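Long-range contacts in putative hexulose 6 phosphate synthase (Salmonella typhimurium, PDB 3F4W), which belongs to the orotidine 5'-phosphate decarboxylase/HUMPS family of TIM-barrel proteins and pairs with a second copy of itself: residues V56-K61 against A76-V81; V81-V86 against K104-D109. All coordinates share one frame; numbering follows the deposited sequence.

Contact 1. Residues V56-K61 against A76-V81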
ATOM      1  N   VAL A  56      -4.559  16.998   7.293  1.00 15.38           N
ATOM      2  CA  VAL A  56      -4.752  15.558   7.365  1.00 16.95           C
ATOM      3  C   VAL A  56      -3.916  14.876   6.293  1.00 16.62           C
ATOM      4  O   VAL A  56      -3.964  15.253   5.122  1.00 17.15           O
ATOM      5  CB  VAL A  56      -6.246  15.171   7.217  1.00 17.84           C
ATOM      6  CG1 VAL A  56      -6.416  13.660   7.220  1.00 16.28           C
ATOM      7  CG2 VAL A  56      -7.073  15.799   8.331  1.00 20.37           C
ATOM      8  N   LEU A  57      -3.135  13.886   6.717  1.00 15.20           N
ATOM      9  CA  LEU A  57      -2.288  13.095   5.830  1.00 16.22           C
ATOM     10  C   LEU A  57      -2.884  11.694   5.687  1.00 18.40           C
ATOM     11  O   LEU A  57      -3.145  11.027   6.684  1.00 17.59           O
ATOM     12  CB  LEU A  57      -0.873  13.016   6.429  1.00 18.25           C
ATOM     13  CG  LEU A  57       0.312  12.148   5.953  1.00 18.45           C
ATOM     14  CD1 LEU A  57      -0.094  10.794   5.393  1.00 21.35           C
ATOM     15  CD2 LEU A  57       1.239  12.890   4.982  1.00 18.39           C
ATOM     16  N   ALA A  58      -3.110  11.252   4.453  1.00 13.57           N
ATOM     17  CA  ALA A  58      -3.573   9.886   4.216  1.00 14.32           C
ATOM     18  C   ALA A  58      -2.390   8.997   3.854  1.00 12.39           C
ATOM     19  O   ALA A  58      -1.812   9.133   2.774  1.00 13.99           O
ATOM     20  CB  ALA A  58      -4.618   9.860   3.103  1.00 15.50           C
ATOM     21  N   ASP A  59      -2.024   8.095   4.760  1.00 11.38           N
ATOM     22  CA  ASP A  59      -0.864   7.239   4.553  1.00 14.89           C
ATOM     23  C   ASP A  59      -1.221   6.017   3.713  1.00 15.77           C
ATOM     24  O   ASP A  59      -1.157   4.880   4.186  1.00 15.47           O
ATOM     25  CB  ASP A  59      -0.271   6.798   5.887  1.00 13.35           C
ATOM     26  CG  ASP A  59       1.118   6.217   5.739  1.00 19.56           C
ATOM     27  OD1 ASP A  59       1.773   6.488   4.710  1.00 18.41           O
ATOM     28  OD2 ASP A  59       1.554   5.490   6.652  1.00 20.24           O
ATOM     29  N   ALA A  60      -1.600   6.264   2.464  1.00 11.01           N
ATOM     30  CA  ALA A  60      -2.012   5.193   1.563  1.00 14.06           C
ATOM     31  C   ALA A  60      -0.839   4.325   1.105  1.00 14.51           C
ATOM     32  O   ALA A  60      -1.031   3.167   0.731  1.00 13.01           O
ATOM     33  CB  ALA A  60      -2.743   5.775   0.365  1.00 12.38           C
ATOM     34  N   LYS A  61       0.371   4.878   1.144  1.00 12.47           N
ATOM     35  CA  LYS A  61       1.550   4.174   0.638  1.00 13.16           C
ATOM     36  C   LYS A  61       1.285   3.627  -0.760  1.00 14.71           C
ATOM     37  O   LYS A  61       1.499   2.441  -1.036  1.00 15.09           O
ATOM     38  CB  LYS A  61       1.964   3.041   1.582  1.00 12.98           C
ATOM     39  CG  LYS A  61       2.688   3.497   2.841  1.00 12.64           C
ATOM     40  CD  LYS A  61       3.200   2.300   3.630  1.00 16.60           C
ATOM     41  CE  LYS A  61       3.901   2.728   4.910  1.00 18.62           C
ATOM     42  NZ  LYS A  61       2.931   3.201   5.931  1.00 16.69           N
ATOM     43  N   ALA A  76     -11.600  13.261  -0.557  1.00 15.74           N
ATOM     44  CA  ALA A  76     -12.127  12.950   0.767  1.00 17.88           C
ATOM     45  C   ALA A  76     -11.712  13.970   1.824  1.00 20.48           C
ATOM     46  O   ALA A  76     -12.196  13.932   2.952  1.00 21.10           O
ATOM     47  CB  ALA A  76     -11.705  11.557   1.190  1.00 16.74           C
ATOM     48  N   GLY A  77     -10.803  14.869   1.465  1.00 18.05           N
ATOM     49  CA  GLY A  77     -10.379  15.912   2.384  1.00 18.81           C
ATOM     50  C   GLY A  77      -8.917  15.864   2.798  1.00 20.05           C
ATOM     51  O   GLY A  77      -8.443  16.753   3.503  1.00 17.93           O
ATOM     52  N   ALA A  78      -8.193  14.833   2.370  1.00 17.91           N
ATOM     53  CA  ALA A  78      -6.779  14.726   2.717  1.00 17.79           C
ATOM     54  C   ALA A  78      -5.989  15.910   2.163  1.00 16.26           C
ATOM     55  O   ALA A  78      -6.231  16.351   1.044  1.00 17.48           O
ATOM     56  CB  ALA A  78      -6.198  13.411   2.205  1.00 17.73           C
ATOM     57  N   ASP A  79      -5.052  16.422   2.954  1.00 14.25           N
ATOM     58  CA  ASP A  79      -4.150  17.482   2.504  1.00 15.06           C
ATOM     59  C   ASP A  79      -2.853  16.917   1.931  1.00 14.55           C
ATOM     60  O   ASP A  79      -2.198  17.558   1.108  1.00 14.13           O
ATOM     61  CB  ASP A  79      -3.841  18.430   3.661  1.00 17.11           C
ATOM     62  CG  ASP A  79      -5.079  19.086   4.202  1.00 17.30           C
ATOM     63  OD1 ASP A  79      -5.471  18.772   5.345  1.00 15.09           O
ATOM     64  OD2 ASP A  79      -5.684  19.890   3.461  1.00 18.48           O
ATOM     65  N   TYR A  80      -2.484  15.723   2.390  1.00 14.32           N
ATOM     66  CA  TYR A  80      -1.323  15.002   1.881  1.00 15.61           C
ATOM     67  C   TYR A  80      -1.704  13.555   1.586  1.00 14.82           C
ATOM     68  O   TYR A  80      -2.604  13.002   2.217  1.00 15.72           O
ATOM     69  CB  TYR A  80      -0.192  14.978   2.914  1.00 12.95           C
ATOM     70  CG  TYR A  80       0.278  16.322   3.432  1.00 15.19           C
ATOM     71  CD1 TYR A  80       1.388  16.948   2.884  1.00 15.73           C
ATOM     72  CD2 TYR A  80      -0.368  16.947   4.493  1.00 16.68           C
ATOM     73  CE1 TYR A  80       1.832  18.165   3.360  1.00 18.08           C
ATOM     74  CE2 TYR A  80       0.070  18.170   4.980  1.00 17.83           C
ATOM     75  CZ  TYR A  80       1.172  18.774   4.406  1.00 19.76           C
ATOM     76  OH  TYR A  80       1.621  19.986   4.880  1.00 20.03           O
ATOM     77  N   VAL A  81      -1.011  12.943   0.633  1.00 12.80           N
ATOM     78  CA  VAL A  81      -1.076  11.496   0.450  1.00 14.13           C
ATOM     79  C   VAL A  81       0.343  10.973   0.307  1.00 13.50           C
ATOM     80  O   VAL A  81       1.215  11.679  -0.193  1.00 13.96           O
ATOM     81  CB  VAL A  81      -1.899  11.089  -0.791  1.00 14.71           C
ATOM     82  CG1 VAL A  81      -3.338  11.582  -0.663  0.50 10.13           C
ATOM     83  CG2 VAL A  81      -1.253  11.615  -2.063  0.50 11.70           C
TER

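Contact 2. Residues V81-V86 against K104-D109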
ATOM      1  N   VAL A  81      -1.011  12.943   0.633  1.00 12.80           N
ATOM      2  CA  VAL A  81      -1.076  11.496   0.450  1.00 14.13           C
ATOM      3  C   VAL A  81       0.343  10.973   0.307  1.00 13.50           C
ATOM      4  O   VAL A  81       1.215  11.679  -0.193  1.00 13.96           O
ATOM      5  CB  VAL A  81      -1.899  11.089  -0.791  1.00 14.71           C
ATOM      6  CG1 VAL A  81      -3.338  11.582  -0.663  0.50 10.13           C
ATOM      7  CG2 VAL A  81      -1.253  11.615  -2.063  0.50 11.70           C
ATOM      8  N   THR A  82       0.580   9.744   0.758  1.00 17.88           N
ATOM      9  CA  THR A  82       1.897   9.140   0.605  1.00 15.56           C
ATOM     10  C   THR A  82       1.928   8.174  -0.571  1.00 14.95           C
ATOM     11  O   THR A  82       0.974   7.435  -0.811  1.00 16.15           O
ATOM     12  CB  THR A  82       2.372   8.390   1.874  1.00 14.82           C
ATOM     13  OG1 THR A  82       1.404   7.399   2.241  1.00 15.60           O
ATOM     14  CG2 THR A  82       2.582   9.356   3.030  1.00 16.17           C
ATOM     15  N   VAL A  83       3.033   8.214  -1.304  1.00 12.55           N
ATOM     16  CA  VAL A  83       3.325   7.264  -2.365  1.00 13.64           C
ATOM     17  C   VAL A  83       4.694   6.664  -2.049  1.00 13.89           C
ATOM     18  O   VAL A  83       5.546   7.333  -1.470  1.00 14.62           O
ATOM     19  CB  VAL A  83       3.356   7.954  -3.747  1.00 15.41           C
ATOM     20  CG1 VAL A  83       4.492   8.971  -3.811  1.00 13.35           C
ATOM     21  CG2 VAL A  83       3.508   6.933  -4.855  1.00 13.49           C
ATOM     22  N   LEU A  84       4.897   5.402  -2.406  1.00 14.42           N
ATOM     23  CA  LEU A  84       6.151   4.718  -2.105  1.00 13.82           C
ATOM     24  C   LEU A  84       7.269   5.128  -3.054  1.00 16.99           C
ATOM     25  O   LEU A  84       7.098   5.103  -4.270  1.00 15.76           O
ATOM     26  CB  LEU A  84       5.956   3.202  -2.175  1.00 13.60           C
ATOM     27  CG  LEU A  84       5.663   2.395  -0.907  1.00 18.46           C
ATOM     28  CD1 LEU A  84       5.334   3.270   0.285  1.00 19.80           C
ATOM     29  CD2 LEU A  84       4.554   1.380  -1.185  1.00 12.96           C
ATOM     30  N   GLY A  85       8.418   5.490  -2.492  1.00 12.48           N
ATOM     31  CA  GLY A  85       9.581   5.827  -3.291  1.00 14.09           C
ATOM     32  C   GLY A  85      10.066   4.659  -4.131  1.00 16.41           C
ATOM     33  O   GLY A  85      10.731   4.851  -5.148  1.00 15.21           O
ATOM     34  N   VAL A  86       9.727   3.441  -3.713  1.00 14.74           N
ATOM     35  CA  VAL A  86      10.169   2.251  -4.435  1.00 14.45           C
ATOM     36  C   VAL A  86       9.310   1.958  -5.662  1.00 16.80           C
ATOM     37  O   VAL A  86       9.639   1.076  -6.450  1.00 16.79           O
ATOM     38  CB  VAL A  86      10.216   0.994  -3.531  1.00 16.66           C
ATOM     39  CG1 VAL A  86      11.334   1.118  -2.507  1.00 19.22           C
ATOM     40  CG2 VAL A  86       8.881   0.766  -2.850  1.00 13.60           C
ATOM     41  N   LYS A 104      -2.953  20.352  -3.490  0.50  6.15           N
ATOM     42  CA  LYS A 104      -2.479  19.666  -2.297  0.50  5.55           C
ATOM     43  C   LYS A 104      -1.076  19.081  -2.500  0.50  7.83           C
ATOM     44  O   LYS A 104      -0.323  19.553  -3.347  0.50  1.57           O
ATOM     45  CB  LYS A 104      -3.500  18.617  -1.854  0.50  6.80           C
ATOM     46  CG  LYS A 104      -4.881  19.230  -1.635  0.50  7.36           C
ATOM     47  CD  LYS A 104      -5.887  18.232  -1.102  0.50  8.61           C
ATOM     48  CE  LYS A 104      -7.239  18.891  -0.855  0.50  9.22           C
ATOM     49  NZ  LYS A 104      -8.277  17.899  -0.447  0.50  5.18           N
ATOM     50  N   GLN A 105      -0.716  18.067  -1.724  1.00 16.20           N
ATOM     51  CA  GLN A 105       0.685  17.651  -1.669  1.00 14.29           C
ATOM     52  C   GLN A 105       0.897  16.146  -1.558  1.00 13.69           C
ATOM     53  O   GLN A 105       0.235  15.462  -0.778  1.00 13.80           O
ATOM     54  CB  GLN A 105       1.395  18.354  -0.506  1.00 13.88           C
ATOM     55  CG  GLN A 105       2.848  17.934  -0.304  1.00 17.01           C
ATOM     56  CD  GLN A 105       3.793  18.598  -1.286  1.00 17.97           C
ATOM     57  OE1 GLN A 105       3.725  19.806  -1.510  1.00 22.25           O
ATOM     58  NE2 GLN A 105       4.684  17.809  -1.877  1.00 15.04           N
ATOM     59  N   VAL A 106       1.842  15.649  -2.344  1.00 13.44           N
ATOM     60  CA  VAL A 106       2.277  14.264  -2.263  1.00 11.75           C
ATOM     61  C   VAL A 106       3.554  14.153  -1.426  1.00 12.41           C
ATOM     62  O   VAL A 106       4.472  14.964  -1.553  1.00 11.17           O
ATOM     63  CB  VAL A 106       2.532  13.679  -3.665  1.00 14.05           C
ATOM     64  CG1 VAL A 106       3.414  12.427  -3.581  1.00 13.93           C
ATOM     65  CG2 VAL A 106       1.209  13.379  -4.366  1.00 11.23           C
ATOM     66  N   VAL A 107       3.592  13.152  -0.557  1.00 16.04           N
ATOM     67  CA  VAL A 107       4.785  12.849   0.217  1.00 13.69           C
ATOM     68  C   VAL A 107       5.328  11.501  -0.243  1.00 16.05           C
ATOM     69  O   VAL A 107       4.617  10.496  -0.206  1.00 15.58           O
ATOM     70  CB  VAL A 107       4.469  12.765   1.722  1.00 12.73           C
ATOM     71  CG1 VAL A 107       5.690  12.281   2.486  1.00 15.22           C
ATOM     72  CG2 VAL A 107       3.998  14.119   2.245  1.00 16.74           C
ATOM     73  N   VAL A 108       6.575  11.473  -0.699  1.00 12.66           N
ATOM     74  CA  VAL A 108       7.170  10.219  -1.143  1.00 11.86           C
ATOM     75  C   VAL A 108       7.821   9.524   0.046  1.00 14.64           C
ATOM     76  O   VAL A 108       8.803  10.018   0.600  1.00 14.70           O
ATOM     77  CB  VAL A 108       8.216  10.429  -2.251  1.00 11.85           C
ATOM     78  CG1 VAL A 108       8.692   9.082  -2.787  1.00 11.95           C
ATOM     79  CG2 VAL A 108       7.643  11.271  -3.375  1.00 12.24           C
ATOM     80  N   ASP A 109       7.253   8.392   0.450  1.00 14.59           N
ATOM     81  CA  ASP A 109       7.767   7.630   1.584  1.00 15.55           C
ATOM     82  C   ASP A 109       8.886   6.718   1.112  1.00 14.31           C
ATOM     83  O   ASP A 109       8.663   5.810   0.310  1.00 14.60           O
ATOM     84  CB  ASP A 109       6.644   6.816   2.227  1.00 18.40           C
ATOM     85  CG  ASP A 109       7.097   6.061   3.467  1.00 21.06           C
ATOM     86  OD1 ASP A 109       6.233   5.724   4.299  1.00 25.70           O
ATOM     87  OD2 ASP A 109       8.303   5.797   3.620  1.00 18.66           O
TER
HETATM   88  O   HOH W   1       9.428   3.285  -0.747  1.00 17.97           O

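Contact 1. Residues V56-K61 against A76-V81
Leu57 bridges Tyr80, and Ala58 bridges Val81, where strands 55-62 and 80-84 meet as parallel neighbours in the TIM barrel, joined by the beta-alpha-beta crossover through helix 66-75. The tight part is where the second strand begins. Val56 O takes two N-H groups at once, Asp79 N at 2.7 Å, in the carbonyl plane, and Tyr80 N at 3.1 Å, tilted slightly from it; one bond further on, Ala58 N to Tyr80 O is nearly linear at the hydrogen (178°), though the donor sits above the carbonyl plane. On the Leu57 face the two side chains cross at about a right angle, and CD2 of Leu57 presses on CB of Tyr80 at 3.3 Å. The tyrosine hydroxyl bonds Glu55. On the face of Ala58 and Val81, under helices 42-50 and 66-75, the fit is looser: CB of Ala58 lies 4.0 Å from CB of Ala78 and 4.3 Å from CG1 of Val81. The partly exposed margin is at Gly77 and Asp79, just past helix 66-75, which closes in a Schellman motif at Gly77. There the Asp79 carboxylate, also salt-bridged to Lys48, turns back (chi1 -60°), and OD1 accepts Val56 N through its anti lone pair at 2.8 Å.

Contact 2. Residues V81-V86 against K104-D109
Val81 and Val83 exchange backbone hydrogen bonds with Gln105, Val107 and Asp109 along two parallel strands, 81-84 and 105-109, whose axes come within 4.5 Å and cross at -36°, the twist of a closed barrel. Val81 N bonds Gln105 O, Val107 N bonds Val81 O, Val83 N bonds Val107 O and Asp109 N bonds Val83 O. Gly85 N carries the pattern one residue past the strand, meeting Asp109 O at 2.8 Å from above the carbonyl plane. A water that donates to the same oxygen accepts Val86 N, tying the turn to the strand end. CA-H groups fill in between, notably Thr82 CA, 3.1 Å from Val107 O.

On the face carrying Val81, Val83, Val106 and Val108, Val83 holds CG1 between its own N and carbonyl carbon (chi1 64°), which sets that methyl against Val106 CG1 at 3.6 Å and Val108 CG2 at 3.9 Å. Beside them the CG2 methyls of Val81 and Val106 touch at 3.8 Å. The closest carbon contact between side chain and backbone is at the turn: CG1 of Val108, anti to its backbone N (chi1 -174°), pushes to 3.4 Å from Gly85 CA, a snug approach below the usual contact distance. On the face of Thr82 and Val107 these two side chains run alongside each other in the same direction, with Thr82 CG2 4.1 Å from Val107 CB. Further along, the Asp109 carboxylate turns to His134 through OD1 and to Ile111 N through OD2.

Helix 89-102, the crossover between the strands, packs on Val83 through Ile92 and Cys95 and on Val106 through Cys95 and Ala99, while helix 66-75 reaches Val81. Strand 130-134 flanks 105-109 on the far side, and Leu84 packs against Leu84 of the second subunit.

How the contacts relate
The two contacts follow one another along the chain, with Val81 the residue they share. They are successive beta-alpha-beta steps of one eight-stranded parallel barrel, their centres about 9 Å apart: strand 80-84 is the middle strand, with 55-62 along one edge and 105-109 along the other, while helices 66-75 and 89-102 make the two crossovers. Backbone pairing makes the three strands one section of the barrel wall. Thr82 probably adds a polar side-chain link from contact 2 to contact 1, near the C-terminal end of strand 55-62: its OG1 lies 2.7 Å from Asp59 OD1 and 2.9 Å from Lys61 N, both probable hydrogen bonds.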